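Local coordinates for putative diflavin flavoprotein A 5 (PDB 4FEK), which probably transfers electrons from NADH to oxygen, reducing it to water, this chain being the N-terminal metallo-beta-lactamase-like part of the modular flavodiiron protein, at residues Leu149-Pro154 / Leu216-Asp221; Leu170-Ile175 / Arg225-Gly230; Pro6-Val11 / Arg22-Ser27; Ile66-Leu71 / Lys97-Leu102; Ile106-Ser111 / Asp125-Leu130. One frame throughout, in Å; residues are numbered along the deposited sequence.

The five contacts span the two sheets and outer helices of a metallo-beta-lactamase-like fold. Contacts 1 and 2 touch, their centres 12 Å apart, with I219 reaching both L170 and Y227. Contact 2, its centre about 6 Å from that of the chain, holds D173, hydrogen-bonded to H87, and K174, which binds a phosphate, probably from the crystallisation liquor, also held by H87. Contacts 3 and 5 sit at the two ends of the seven-stranded sheet, their centres 28 Å apart. Contact 4 bridges them on the helical layer, centre to centre about 16 Å from each: V9 of contact 3 packs on I66 and A70, while L100 meets I106, F108 and L127 of contact 5.

Contact 1 of 5, residues Leu149-Pro154 / Leu216-Asp221; sequences LPIPSP and LEKISD
The end of strand 145-150 and the loop after it meet the last turn of helix 209-219 without a hydrogen bond. The closer-packed side belongs to L149. Its CG stands anti to the carbonyl carbon, and CD2 comes within 3.6 Å of the backbone O of K218; the same methyl lies 4.3 Å from CG2 of I219. K218 carries the looser, exposed side. From CG onward its chain is extended and runs across the loop, crossing I151 obliquely, so that CD is 3.8 Å from I151 CG2. The tip then passes P152 at about a right angle, with NZ 4.1 Å from P152 CD. NZ also lies 3.6 Å from the O of P150, near a di(hydroxyethyl)ether molecule, probably from the crystallisation liquor, on the solvent side. Strand 145-150, inner in the five-stranded sheet, thus sets its C-terminal end against helix 209-219, where I151 also packs on A215; L149 is backbone-paired with C161 of strand 160-164, and L216 turns to Y246 and A247 of helix 239-258.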
# COMPACT_ATOMS: atom_id res chain seq x y z
N LEU A 149 -3.14 4.42 11.19
CA LEU A 149 -2.45 5.69 11.35
C LEU A 149 -2.69 6.54 10.10
O LEU A 149 -1.97 6.41 9.11
CB LEU A 149 -0.95 5.49 11.58
CG LEU A 149 -0.48 4.65 12.78
CD1 LEU A 149 -0.59 3.13 12.54
CD2 LEU A 149 0.94 5.01 13.15
N PRO A 150 -3.70 7.41 10.16
CA PRO A 150 -3.95 8.27 9.00
C PRO A 150 -2.77 9.19 8.85
O PRO A 150 -2.29 9.78 9.84
CB PRO A 150 -5.21 9.06 9.41
CG PRO A 150 -5.86 8.20 10.46
CD PRO A 150 -4.71 7.61 11.22
N ILE A 151 -2.29 9.30 7.62
CA ILE A 151 -1.22 10.25 7.30
C ILE A 151 -1.68 11.17 6.17
O ILE A 151 -1.14 11.15 5.07
CB ILE A 151 0.12 9.51 6.97
CG1 ILE A 151 -0.10 8.41 5.93
CG2 ILE A 151 0.74 8.92 8.26
CD1 ILE A 151 1.19 7.95 5.27
N PRO A 152 -2.70 12.01 6.46
CA PRO A 152 -3.24 12.87 5.41
C PRO A 152 -2.19 13.88 4.90
O PRO A 152 -1.46 14.49 5.70
CB PRO A 152 -4.38 13.62 6.13
CG PRO A 152 -3.96 13.65 7.58
CD PRO A 152 -3.28 12.31 7.78
N SER A 153 -2.14 14.05 3.58
CA SER A 153 -1.26 15.03 2.95
C SER A 153 -2.01 15.63 1.75
O SER A 153 -2.98 15.04 1.25
CB SER A 153 0.04 14.36 2.49
OG SER A 153 -0.20 13.41 1.47
N PRO A 154 -1.56 16.80 1.28
CA PRO A 154 -2.22 17.44 0.14
C PRO A 154 -2.34 16.51 -1.07
O PRO A 154 -3.39 16.45 -1.71
CB PRO A 154 -1.31 18.63 -0.16
CG PRO A 154 -0.72 18.98 1.18
CD PRO A 154 -0.48 17.65 1.84
N LEU A 216 6.73 10.07 9.50
CA LEU A 216 7.82 9.40 10.20
C LEU A 216 7.66 9.52 11.71
O LEU A 216 7.87 8.55 12.45
CB LEU A 216 9.18 9.96 9.74
CG LEU A 216 9.54 9.74 8.27
CD1 LEU A 216 10.91 10.38 7.94
CD2 LEU A 216 9.54 8.26 7.89
N GLU A 217 7.27 10.70 12.18
CA GLU A 217 7.04 10.88 13.61
C GLU A 217 5.92 9.96 14.11
O GLU A 217 6.04 9.36 15.18
CB GLU A 217 6.71 12.34 13.94
CG GLU A 217 7.17 12.81 15.33
CD GLU A 217 6.36 12.19 16.47
OE1 GLU A 217 5.13 12.06 16.32
OE2 GLU A 217 6.96 11.85 17.51
N LYS A 218 4.83 9.88 13.35
CA LYS A 218 3.69 9.00 13.70
C LYS A 218 4.07 7.54 13.85
O LYS A 218 3.63 6.86 14.78
CB LYS A 218 2.55 9.13 12.67
CG LYS A 218 1.61 10.31 12.91
CD LYS A 218 0.81 10.64 11.65
CE LYS A 218 0.17 12.03 11.73
NZ LYS A 218 -0.11 12.61 10.38
N ILE A 219 4.88 7.04 12.93
CA ILE A 219 5.23 5.63 12.98
C ILE A 219 6.39 5.33 13.93
O ILE A 219 6.63 4.17 14.26
CB ILE A 219 5.54 5.06 11.59
CG1 ILE A 219 6.85 5.61 11.05
CG2 ILE A 219 4.38 5.32 10.60
CD1 ILE A 219 7.18 5.12 9.64
N SER A 220 7.10 6.37 14.36
CA SER A 220 8.33 6.20 15.15
C SER A 220 8.16 5.40 16.45
O SER A 220 9.10 4.75 16.89
CB SER A 220 9.01 7.55 15.45
OG SER A 220 8.25 8.32 16.35
N ASP A 221 6.98 5.44 17.06
CA ASP A 221 6.77 4.62 18.25
C ASP A 221 6.41 3.15 17.98
O ASP A 221 6.28 2.37 18.92
CB ASP A 221 5.76 5.29 19.19
CG ASP A 221 6.42 6.31 20.11
OD1 ASP A 221 7.38 5.93 20.82
OD2 ASP A 221 5.98 7.48 20.11

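Contact 2 of 5, residues Leu170-Ile175 / Arg225-Gly230; sequences LYTDKI and RLYAVG. With PO4 (phosphate ion), chain E.
Parallel strands 169-173 and 226-229 are joined by a ladder of backbone bonds. L170 N donates to L226 O at 3.0 Å, nearly along the C=O axis, and L170 O accepts from A228 N at 2.8 Å. A228 O takes the longer bond from T172 N (3.3 Å), its donor well above the carbonyl plane, and one from a water that accepts from D173 N. From within the type II' turn T172-I175, D173 O accepts from G230 N at 2.7 Å. T172 OG1 is satisfied by I175 O, also at 2.7 Å. Y171 CD1 lies 3.5 Å from A228 CB, while L170 and Y227 run side by side. Y227 OH is bonded to T243, and D173 OD2 to H87. K174 NZ reaches phosphate O4 at 2.8 Å and is also bonded to H231. The nearby D57 carboxylate may raise the proton affinity of buried D173. The phosphate, probably from the crystallisation liquor, is also bonded to H87, S89, N91 and R92, consistent with an anion-attracting pocket.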
# COMPACT_ATOMS: atom_id res chain seq x y z
N LEU A 170 4.15 -3.08 8.96
CA LEU A 170 3.48 -1.82 8.68
C LEU A 170 3.22 -1.73 7.19
O LEU A 170 4.16 -1.81 6.38
CB LEU A 170 4.37 -0.66 9.15
CG LEU A 170 3.78 0.72 8.93
CD1 LEU A 170 2.55 0.86 9.80
CD2 LEU A 170 4.83 1.81 9.26
N TYR A 171 1.95 -1.57 6.82
CA TYR A 171 1.52 -1.47 5.42
C TYR A 171 1.53 0.02 5.08
O TYR A 171 0.75 0.79 5.65
CB TYR A 171 0.12 -2.08 5.26
CG TYR A 171 0.15 -3.59 5.61
CD1 TYR A 171 0.41 -4.54 4.62
CD2 TYR A 171 -0.01 -4.03 6.92
CE1 TYR A 171 0.48 -5.90 4.93
CE2 TYR A 171 0.07 -5.40 7.25
CZ TYR A 171 0.32 -6.32 6.24
OH TYR A 171 0.40 -7.67 6.54
N THR A 172 2.44 0.42 4.20
CA THR A 172 2.77 1.84 4.05
C THR A 172 2.35 2.39 2.70
O THR A 172 2.52 3.60 2.45
CB THR A 172 4.28 2.12 4.24
OG1 THR A 172 5.04 1.47 3.20
CG2 THR A 172 4.76 1.65 5.59
N ASP A 173 1.82 1.51 1.83
CA ASP A 173 1.29 1.91 0.52
C ASP A 173 2.33 2.75 -0.24
O ASP A 173 3.41 2.24 -0.54
CB ASP A 173 -0.01 2.71 0.72
CG ASP A 173 -0.78 2.93 -0.58
OD1 ASP A 173 -0.43 2.33 -1.63
OD2 ASP A 173 -1.76 3.72 -0.55
N LYS A 174 2.04 4.02 -0.51
CA LYS A 174 2.97 4.86 -1.28
C LYS A 174 4.28 5.19 -0.56
O LYS A 174 5.25 5.58 -1.20
CB LYS A 174 2.32 6.18 -1.73
CG LYS A 174 1.20 6.01 -2.74
CD LYS A 174 1.71 5.44 -4.07
CE LYS A 174 0.54 5.21 -5.05
NZ LYS A 174 1.00 4.90 -6.43
N ILE A 175 4.31 5.08 0.77
CA ILE A 175 5.54 5.48 1.47
C ILE A 175 6.61 4.37 1.40
O ILE A 175 6.28 3.20 1.58
CB ILE A 175 5.31 5.90 2.93
CG1 ILE A 175 4.04 6.76 3.08
CG2 ILE A 175 6.55 6.63 3.48
CD1 ILE A 175 4.05 8.04 2.26
N ARG A 225 8.96 -4.74 11.87
CA ARG A 225 9.91 -5.69 11.29
C ARG A 225 9.94 -5.60 9.78
O ARG A 225 10.91 -6.02 9.16
CB ARG A 225 9.53 -7.12 11.70
CG ARG A 225 9.68 -7.40 13.18
CD ARG A 225 9.23 -8.82 13.51
NE ARG A 225 9.77 -9.27 14.79
CZ ARG A 225 10.67 -10.24 14.92
NH1 ARG A 225 11.12 -10.88 13.84
NH2 ARG A 225 11.11 -10.57 16.12
N LEU A 226 8.88 -5.05 9.18
CA LEU A 226 8.78 -4.98 7.72
C LEU A 226 7.94 -3.79 7.29
O LEU A 226 6.88 -3.54 7.87
CB LEU A 226 8.13 -6.26 7.17
CG LEU A 226 8.02 -6.39 5.65
CD1 LEU A 226 9.36 -6.82 5.09
CD2 LEU A 226 6.90 -7.37 5.25
N TYR A 227 8.42 -3.06 6.28
CA TYR A 227 7.55 -2.12 5.55
C TYR A 227 6.98 -2.87 4.36
O TYR A 227 7.69 -3.11 3.36
CB TYR A 227 8.30 -0.87 5.03
CG TYR A 227 8.79 0.10 6.08
CD1 TYR A 227 8.16 0.21 7.32
CD2 TYR A 227 9.86 0.95 5.82
CE1 TYR A 227 8.60 1.12 8.26
CE2 TYR A 227 10.30 1.87 6.77
CZ TYR A 227 9.67 1.95 7.98
OH TYR A 227 10.12 2.86 8.93
N ALA A 228 5.71 -3.22 4.45
CA ALA A 228 4.98 -3.82 3.34
C ALA A 228 4.51 -2.69 2.42
O ALA A 228 3.38 -2.23 2.51
CB ALA A 228 3.79 -4.62 3.85
N VAL A 229 5.41 -2.27 1.55
CA VAL A 229 5.21 -1.11 0.68
C VAL A 229 4.32 -1.42 -0.53
O VAL A 229 4.13 -2.57 -0.87
CB VAL A 229 6.55 -0.61 0.16
CG1 VAL A 229 7.50 -0.31 1.35
CG2 VAL A 229 7.19 -1.67 -0.79
N GLY A 230 3.81 -0.36 -1.18
CA GLY A 230 2.96 -0.49 -2.33
C GLY A 230 3.71 -0.79 -3.62
O GLY A 230 3.13 -1.38 -4.53
P PO4 E . -2.36 5.17 -8.30
O1 PO4 E . -3.61 4.29 -8.32
O2 PO4 E . -2.25 5.83 -9.63
O3 PO4 E . -2.59 6.19 -7.22
O4 PO4 E . -1.16 4.29 -8.04
O HOH W 1 0.86 -1.33 1.71

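Contact 3 of 5, residues Pro6-Val11 / Arg22-Ser27; sequences PRDVQV and RARSWS
Three arginines dress one hairpin, strands 8-15 and 18-25, whose antiparallel backbones bond firmly at Q10 and R22. D8 takes the crowded rotamer, CG between the backbone N and carbonyl carbon (chi1 64°), which turns its carboxylate to R24. R24 starts with CG anti to its carbonyl carbon and bends at chi3 (-62°), presenting NE and NH2 side-on in a two-pronged salt bridge: NE to OD1 and NH2 to OD2 of D8, both at 2.8 Å. Each oxygen uses its syn lone pair, and the two planes are nearly coplanar. Q10 CD lies over one face of the guanidinium and W26 CZ2 over the opposite one, both offset toward the rim. Q10 is extended, CG anti to the backbone N, so its OE1 accepts in plane from R22 NH1 at 2.8 Å. R22, bent at chi3 (81°), runs alongside it. A water held by P6 O and W26 NE1 lies 2.4 Å from D8 OD2. R7, extended to NE, makes a weak bond to S25 OG. On the other face V9 CG2 meets A23 CB at 4.3 Å. R24 NH1 has a second acid, D183, whose backbone O receives Q10 NE2, the loop at G182-D183 thus covering the D8, Q10, R22 and R24 face. The V9 and A23 face rests on helix 61-74 through A70 and F63, while A23 and S25 bond to strand 41-49, next inward in the sheet.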
# COMPACT_ATOMS: atom_id res chain seq x y z
N PRO A 6 6.07 -10.90 -19.95
CA PRO A 6 4.69 -10.47 -19.71
C PRO A 6 4.48 -10.07 -18.25
O PRO A 6 5.29 -10.42 -17.39
CB PRO A 6 3.89 -11.73 -20.00
CG PRO A 6 4.81 -12.83 -19.57
CD PRO A 6 6.17 -12.37 -20.03
N ARG A 7 3.39 -9.36 -17.97
CA ARG A 7 3.02 -9.03 -16.60
C ARG A 7 2.55 -10.30 -15.90
O ARG A 7 1.88 -11.13 -16.50
CB ARG A 7 1.89 -7.99 -16.60
CG ARG A 7 2.30 -6.69 -17.27
CD ARG A 7 1.24 -5.61 -17.15
NE ARG A 7 1.75 -4.37 -17.73
CZ ARG A 7 1.03 -3.29 -17.98
NH1 ARG A 7 -0.27 -3.28 -17.71
NH2 ARG A 7 1.61 -2.22 -18.51
N ASP A 8 2.92 -10.46 -14.64
CA ASP A 8 2.48 -11.64 -13.87
C ASP A 8 2.23 -11.24 -12.42
O ASP A 8 2.46 -10.09 -12.03
CB ASP A 8 3.50 -12.78 -13.96
CG ASP A 8 4.86 -12.43 -13.33
OD1 ASP A 8 4.92 -11.59 -12.41
OD2 ASP A 8 5.88 -13.01 -13.75
N VAL A 9 1.78 -12.19 -11.61
CA VAL A 9 1.63 -11.91 -10.19
C VAL A 9 2.45 -12.90 -9.39
O VAL A 9 2.39 -14.11 -9.61
CB VAL A 9 0.13 -11.97 -9.75
CG1 VAL A 9 0.01 -11.72 -8.25
CG2 VAL A 9 -0.66 -10.95 -10.53
N GLN A 10 3.25 -12.38 -8.48
CA GLN A 10 4.12 -13.20 -7.66
C GLN A 10 3.48 -13.29 -6.26
O GLN A 10 3.24 -12.27 -5.61
CB GLN A 10 5.50 -12.52 -7.65
CG GLN A 10 6.62 -13.21 -6.95
CD GLN A 10 7.90 -12.39 -7.09
OE1 GLN A 10 7.87 -11.16 -7.00
NE2 GLN A 10 9.02 -13.06 -7.32
N VAL A 11 3.17 -14.51 -5.81
CA VAL A 11 2.53 -14.70 -4.51
C VAL A 11 3.47 -15.43 -3.54
O VAL A 11 4.07 -16.43 -3.91
CB VAL A 11 1.23 -15.50 -4.65
CG1 VAL A 11 0.48 -15.55 -3.32
CG2 VAL A 11 0.35 -14.88 -5.74
N ARG A 22 2.45 -9.63 -5.60
CA ARG A 22 3.13 -8.54 -6.32
C ARG A 22 2.78 -8.64 -7.79
O ARG A 22 3.18 -9.58 -8.48
CB ARG A 22 4.65 -8.65 -6.17
CG ARG A 22 5.15 -8.85 -4.76
CD ARG A 22 6.67 -9.11 -4.82
NE ARG A 22 7.41 -7.88 -4.96
CZ ARG A 22 8.47 -7.67 -5.74
NH1 ARG A 22 8.98 -8.59 -6.54
NH2 ARG A 22 9.01 -6.47 -5.72
N ALA A 23 1.99 -7.69 -8.27
CA ALA A 23 1.66 -7.62 -9.68
C ALA A 23 2.83 -6.94 -10.33
O ALA A 23 3.19 -5.82 -9.94
CB ALA A 23 0.42 -6.80 -9.87
N ARG A 24 3.45 -7.60 -11.30
CA ARG A 24 4.72 -7.13 -11.84
C ARG A 24 4.60 -6.67 -13.27
O ARG A 24 3.87 -7.27 -14.08
CB ARG A 24 5.79 -8.24 -11.73
CG ARG A 24 6.02 -8.73 -10.32
CD ARG A 24 7.28 -9.55 -10.22
NE ARG A 24 7.22 -10.75 -11.05
CZ ARG A 24 8.26 -11.53 -11.31
NH1 ARG A 24 9.45 -11.26 -10.80
NH2 ARG A 24 8.10 -12.59 -12.10
N SER A 25 5.32 -5.58 -13.58
CA SER A 25 5.46 -5.13 -14.96
C SER A 25 6.91 -4.75 -15.28
O SER A 25 7.53 -3.94 -14.58
CB SER A 25 4.52 -3.97 -15.26
OG SER A 25 4.63 -3.59 -16.64
N TRP A 26 7.46 -5.33 -16.34
CA TRP A 26 8.85 -5.03 -16.70
C TRP A 26 9.02 -3.70 -17.44
O TRP A 26 10.15 -3.24 -17.65
CB TRP A 26 9.46 -6.21 -17.47
CG TRP A 26 9.43 -7.47 -16.64
CD1 TRP A 26 8.42 -8.40 -16.58
CD2 TRP A 26 10.43 -7.90 -15.72
NE1 TRP A 26 8.75 -9.39 -15.68
CE2 TRP A 26 9.98 -9.11 -15.14
CE3 TRP A 26 11.67 -7.39 -15.32
CZ2 TRP A 26 10.72 -9.81 -14.20
CZ3 TRP A 26 12.41 -8.09 -14.39
CH2 TRP A 26 11.94 -9.29 -13.84
N SER A 27 7.90 -3.08 -17.80
CA SER A 27 7.91 -1.79 -18.49
C SER A 27 7.04 -0.80 -17.72
O SER A 27 6.25 -1.21 -16.85
CB SER A 27 7.41 -1.94 -19.92
OG SER A 27 6.13 -2.56 -19.92
O HOH W 2 7.08 -12.22 -15.73

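Contact 4 of 5, residues Ile66-Leu71 / Lys97-Leu102; sequences IYLEAL and KALLEL
L68 points toward helix 93-102 from helix 61-74, its two methyls dividing the neighbouring helix between them. CD1 meets the CB of A98 at 3.5 Å, tighter than ordinary van der Waals contact, while CD2 lies 3.8 Å from CD2 of L99. L68 and L99 cross obliquely, each with CG anti to the carbonyl carbon. L71, one turn on, has CG anti to the backbone N (chi1 179°) and approaches L99 at about a right angle. Its CD2 touches the same L99 CD2, at 3.9 Å, so both leucines share this methyl. L102 CD1 stands farther off toward solvent, 4.4 Å from L68 CD2. The segment axes come no closer than 11.5 Å, inclined by 33°, and the gap is spanned largely by leucine side chains. Beneath it, L99 and Y67 pack on I55 of strand 53-56. No hydrogen bond links the segments, and the K97-E101 salt bridge stays within its own helix: the attachment is wholly apolar, resting on burial of methyl groups.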
# COMPACT_ATOMS: atom_id res chain seq x y z
N ILE A 66 -5.10 -9.93 -13.99
CA ILE A 66 -4.18 -10.92 -13.43
C ILE A 66 -4.20 -10.92 -11.90
O ILE A 66 -3.99 -11.96 -11.27
CB ILE A 66 -2.73 -10.78 -13.95
CG1 ILE A 66 -2.16 -9.40 -13.63
CG2 ILE A 66 -2.67 -11.04 -15.45
CD1 ILE A 66 -0.70 -9.25 -14.04
N TYR A 67 -4.47 -9.76 -11.31
CA TYR A 67 -4.64 -9.67 -9.88
C TYR A 67 -5.79 -10.55 -9.38
O TYR A 67 -5.62 -11.37 -8.48
CB TYR A 67 -4.90 -8.23 -9.48
CG TYR A 67 -5.21 -8.11 -8.01
CD1 TYR A 67 -4.25 -8.41 -7.05
CD2 TYR A 67 -6.48 -7.73 -7.59
CE1 TYR A 67 -4.54 -8.31 -5.70
CE2 TYR A 67 -6.78 -7.63 -6.24
CZ TYR A 67 -5.80 -7.92 -5.31
OH TYR A 67 -6.12 -7.80 -3.97
N LEU A 68 -6.97 -10.36 -9.96
CA LEU A 68 -8.15 -11.12 -9.53
C LEU A 68 -8.00 -12.63 -9.72
O LEU A 68 -8.44 -13.42 -8.87
CB LEU A 68 -9.40 -10.60 -10.24
CG LEU A 68 -9.79 -9.19 -9.82
CD1 LEU A 68 -10.93 -8.68 -10.69
CD2 LEU A 68 -10.15 -9.12 -8.33
N GLU A 69 -7.40 -13.04 -10.84
CA GLU A 69 -7.07 -14.46 -11.06
C GLU A 69 -6.18 -15.02 -9.96
O GLU A 69 -6.47 -16.09 -9.42
CB GLU A 69 -6.41 -14.66 -12.42
CG GLU A 69 -7.32 -14.30 -13.60
CD GLU A 69 -6.88 -14.96 -14.91
OE1 GLU A 69 -6.08 -15.92 -14.87
OE2 GLU A 69 -7.35 -14.52 -15.99
N ALA A 70 -5.10 -14.31 -9.62
CA ALA A 70 -4.22 -14.76 -8.54
C ALA A 70 -4.92 -14.75 -7.17
O ALA A 70 -4.72 -15.65 -6.34
CB ALA A 70 -2.94 -13.90 -8.50
N LEU A 71 -5.74 -13.74 -6.94
CA LEU A 71 -6.40 -13.59 -5.65
C LEU A 71 -7.38 -14.76 -5.47
O LEU A 71 -7.45 -15.37 -4.40
CB LEU A 71 -7.14 -12.25 -5.59
CG LEU A 71 -7.91 -11.98 -4.30
CD1 LEU A 71 -6.93 -11.87 -3.16
CD2 LEU A 71 -8.78 -10.72 -4.44
N LYS A 97 -14.73 -2.28 -8.37
CA LYS A 97 -16.00 -2.67 -8.98
C LYS A 97 -16.07 -4.17 -9.22
O LYS A 97 -17.09 -4.80 -8.96
CB LYS A 97 -16.25 -1.89 -10.27
CG LYS A 97 -17.61 -2.18 -10.94
CD LYS A 97 -17.82 -1.30 -12.18
CE LYS A 97 -19.10 -1.69 -12.92
NZ LYS A 97 -19.08 -3.10 -13.40
N ALA A 98 -14.98 -4.75 -9.70
CA ALA A 98 -14.91 -6.20 -9.92
C ALA A 98 -14.95 -6.98 -8.60
O ALA A 98 -15.65 -7.99 -8.49
CB ALA A 98 -13.67 -6.57 -10.71
N LEU A 99 -14.22 -6.48 -7.60
CA LEU A 99 -14.22 -7.08 -6.28
C LEU A 99 -15.61 -7.11 -5.69
O LEU A 99 -16.04 -8.14 -5.18
CB LEU A 99 -13.29 -6.32 -5.32
CG LEU A 99 -11.82 -6.73 -5.41
CD1 LEU A 99 -10.97 -5.80 -4.56
CD2 LEU A 99 -11.65 -8.17 -4.99
N LEU A 100 -16.30 -5.96 -5.75
CA LEU A 100 -17.67 -5.83 -5.27
C LEU A 100 -18.60 -6.87 -5.90
O LEU A 100 -19.40 -7.50 -5.21
CB LEU A 100 -18.22 -4.44 -5.61
CG LEU A 100 -18.53 -3.44 -4.50
CD1 LEU A 100 -18.46 -4.10 -3.13
CD2 LEU A 100 -17.60 -2.25 -4.59
N GLU A 101 -18.50 -7.04 -7.22
CA GLU A 101 -19.32 -8.04 -7.91
C GLU A 101 -19.02 -9.44 -7.41
O GLU A 101 -19.93 -10.24 -7.23
CB GLU A 101 -19.14 -7.96 -9.43
CG GLU A 101 -19.36 -6.57 -10.01
CD GLU A 101 -20.28 -6.56 -11.22
OE1 GLU A 101 -20.88 -7.61 -11.52
OE2 GLU A 101 -20.40 -5.49 -11.87
N LEU A 102 -17.75 -9.74 -7.19
CA LEU A 102 -17.33 -11.09 -6.78
C LEU A 102 -17.53 -11.34 -5.29
O LEU A 102 -17.72 -12.49 -4.86
CB LEU A 102 -15.86 -11.30 -7.12
CG LEU A 102 -15.49 -11.35 -8.60
CD1 LEU A 102 -13.97 -11.22 -8.73
CD2 LEU A 102 -15.99 -12.63 -9.25

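Contact 5 of 5, residues Ile106-Ser111 / Asp125-Leu130; sequences ITFVCS and DNLNIL
The F108 ring carries the backbone O of N128 at its edge, with CD1 3.7 Å from that oxygen, while L127 approaches obliquely, its CG 4.1 Å from CE1. CG of F108 stands anti to the carbonyl carbon, placing the ring on the L127 side. The N128 oxygen also accepts from F108 N at 2.9 Å, in the carbonyl plane. The parallel ladder goes on with L130 N to F108 O, very short at 2.5 Å and nearly along the C=O axis, then the longer C110 N to L130 O. F108 and I129 share one face, with C110 SG 3.7 Å from I129 CG2; V109 and L130 run side by side on the other. N128 crosses T107 at about a right angle, its CB 3.6 Å from T107 OG1, and its ND2 makes a weak bond to I106 O. The pair forms a beta-alpha-beta unit with helix 112-121, whose L118 packs on F108 and I129; strand 80-84 pairs with the other edge of 107-111, leaving 129-132 outermost.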
# COMPACT_ATOMS: atom_id res chain seq x y z
N ILE A 106 -18.10 -7.47 1.09
CA ILE A 106 -16.91 -6.78 1.62
C ILE A 106 -17.20 -5.44 2.27
O ILE A 106 -18.15 -4.74 1.90
CB ILE A 106 -15.85 -6.55 0.55
CG1 ILE A 106 -16.44 -5.75 -0.61
CG2 ILE A 106 -15.30 -7.85 0.06
CD1 ILE A 106 -15.45 -5.53 -1.77
N THR A 107 -16.37 -5.07 3.23
CA THR A 107 -16.43 -3.74 3.81
C THR A 107 -15.13 -3.03 3.47
O THR A 107 -14.04 -3.57 3.63
CB THR A 107 -16.64 -3.76 5.33
OG1 THR A 107 -17.94 -4.27 5.60
CG2 THR A 107 -16.53 -2.35 5.92
N PHE A 108 -15.28 -1.83 2.93
CA PHE A 108 -14.15 -0.97 2.64
C PHE A 108 -13.69 -0.28 3.91
O PHE A 108 -14.50 0.24 4.68
CB PHE A 108 -14.53 0.04 1.56
CG PHE A 108 -14.69 -0.56 0.21
CD1 PHE A 108 -15.94 -0.90 -0.27
CD2 PHE A 108 -13.57 -0.85 -0.56
CE1 PHE A 108 -16.08 -1.49 -1.51
CE2 PHE A 108 -13.70 -1.43 -1.80
CZ PHE A 108 -14.96 -1.75 -2.28
N VAL A 109 -12.38 -0.30 4.13
CA VAL A 109 -11.77 0.31 5.31
C VAL A 109 -10.80 1.36 4.76
O VAL A 109 -9.91 1.07 3.97
CB VAL A 109 -11.01 -0.73 6.17
CG1 VAL A 109 -10.35 -0.04 7.39
CG2 VAL A 109 -11.96 -1.83 6.63
N CYS A 110 -11.02 2.61 5.14
CA CYS A 110 -10.23 3.68 4.56
C CYS A 110 -10.12 4.81 5.56
O CYS A 110 -10.81 4.83 6.58
CB CYS A 110 -10.88 4.21 3.27
SG CYS A 110 -12.60 4.81 3.48
N SER A 111 -9.24 5.75 5.25
CA SER A 111 -9.21 6.98 6.00
C SER A 111 -10.43 7.79 5.58
O SER A 111 -10.88 7.73 4.42
CB SER A 111 -7.90 7.76 5.75
OG SER A 111 -7.91 8.96 6.50
N ASP A 125 -25.18 2.18 -5.63
CA ASP A 125 -24.78 1.00 -4.89
C ASP A 125 -24.81 1.44 -3.44
O ASP A 125 -24.56 2.61 -3.15
CB ASP A 125 -23.36 0.60 -5.26
CG ASP A 125 -23.29 -0.64 -6.12
OD1 ASP A 125 -23.95 -1.65 -5.79
OD2 ASP A 125 -22.57 -0.60 -7.15
N ASN A 126 -25.10 0.53 -2.51
CA ASN A 126 -24.99 0.92 -1.11
C ASN A 126 -23.76 0.31 -0.45
O ASN A 126 -23.82 -0.80 0.08
CB ASN A 126 -26.25 0.63 -0.29
CG ASN A 126 -26.45 1.63 0.85
OD1 ASN A 126 -25.48 2.13 1.42
ND2 ASN A 126 -27.70 1.94 1.16
N LEU A 127 -22.66 1.06 -0.48
CA LEU A 127 -21.37 0.54 -0.05
C LEU A 127 -21.31 0.37 1.46
O LEU A 127 -21.86 1.18 2.21
CB LEU A 127 -20.26 1.47 -0.52
CG LEU A 127 -19.35 1.05 -1.67
CD1 LEU A 127 -20.10 0.31 -2.77
CD2 LEU A 127 -18.61 2.26 -2.24
N ASN A 128 -20.65 -0.69 1.89
CA ASN A 128 -20.28 -0.84 3.29
C ASN A 128 -18.89 -0.21 3.47
O ASN A 128 -17.91 -0.69 2.88
CB ASN A 128 -20.24 -2.31 3.66
CG ASN A 128 -21.53 -3.03 3.31
OD1 ASN A 128 -22.62 -2.47 3.46
ND2 ASN A 128 -21.41 -4.27 2.81
N ILE A 129 -18.79 0.86 4.24
CA ILE A 129 -17.51 1.52 4.47
C ILE A 129 -17.22 1.70 5.96
O ILE A 129 -18.08 2.15 6.72
CB ILE A 129 -17.43 2.89 3.75
CG1 ILE A 129 -17.76 2.73 2.27
CG2 ILE A 129 -16.06 3.54 3.93
CD1 ILE A 129 -17.82 4.01 1.56
N LEU A 130 -16.00 1.35 6.36
CA LEU A 130 -15.55 1.54 7.73
C LEU A 130 -14.43 2.59 7.76
O LEU A 130 -13.26 2.28 7.53
CB LEU A 130 -15.06 0.22 8.28
CG LEU A 130 -14.59 0.15 9.72
CD1 LEU A 130 -15.54 0.92 10.64
CD2 LEU A 130 -14.50 -1.30 10.14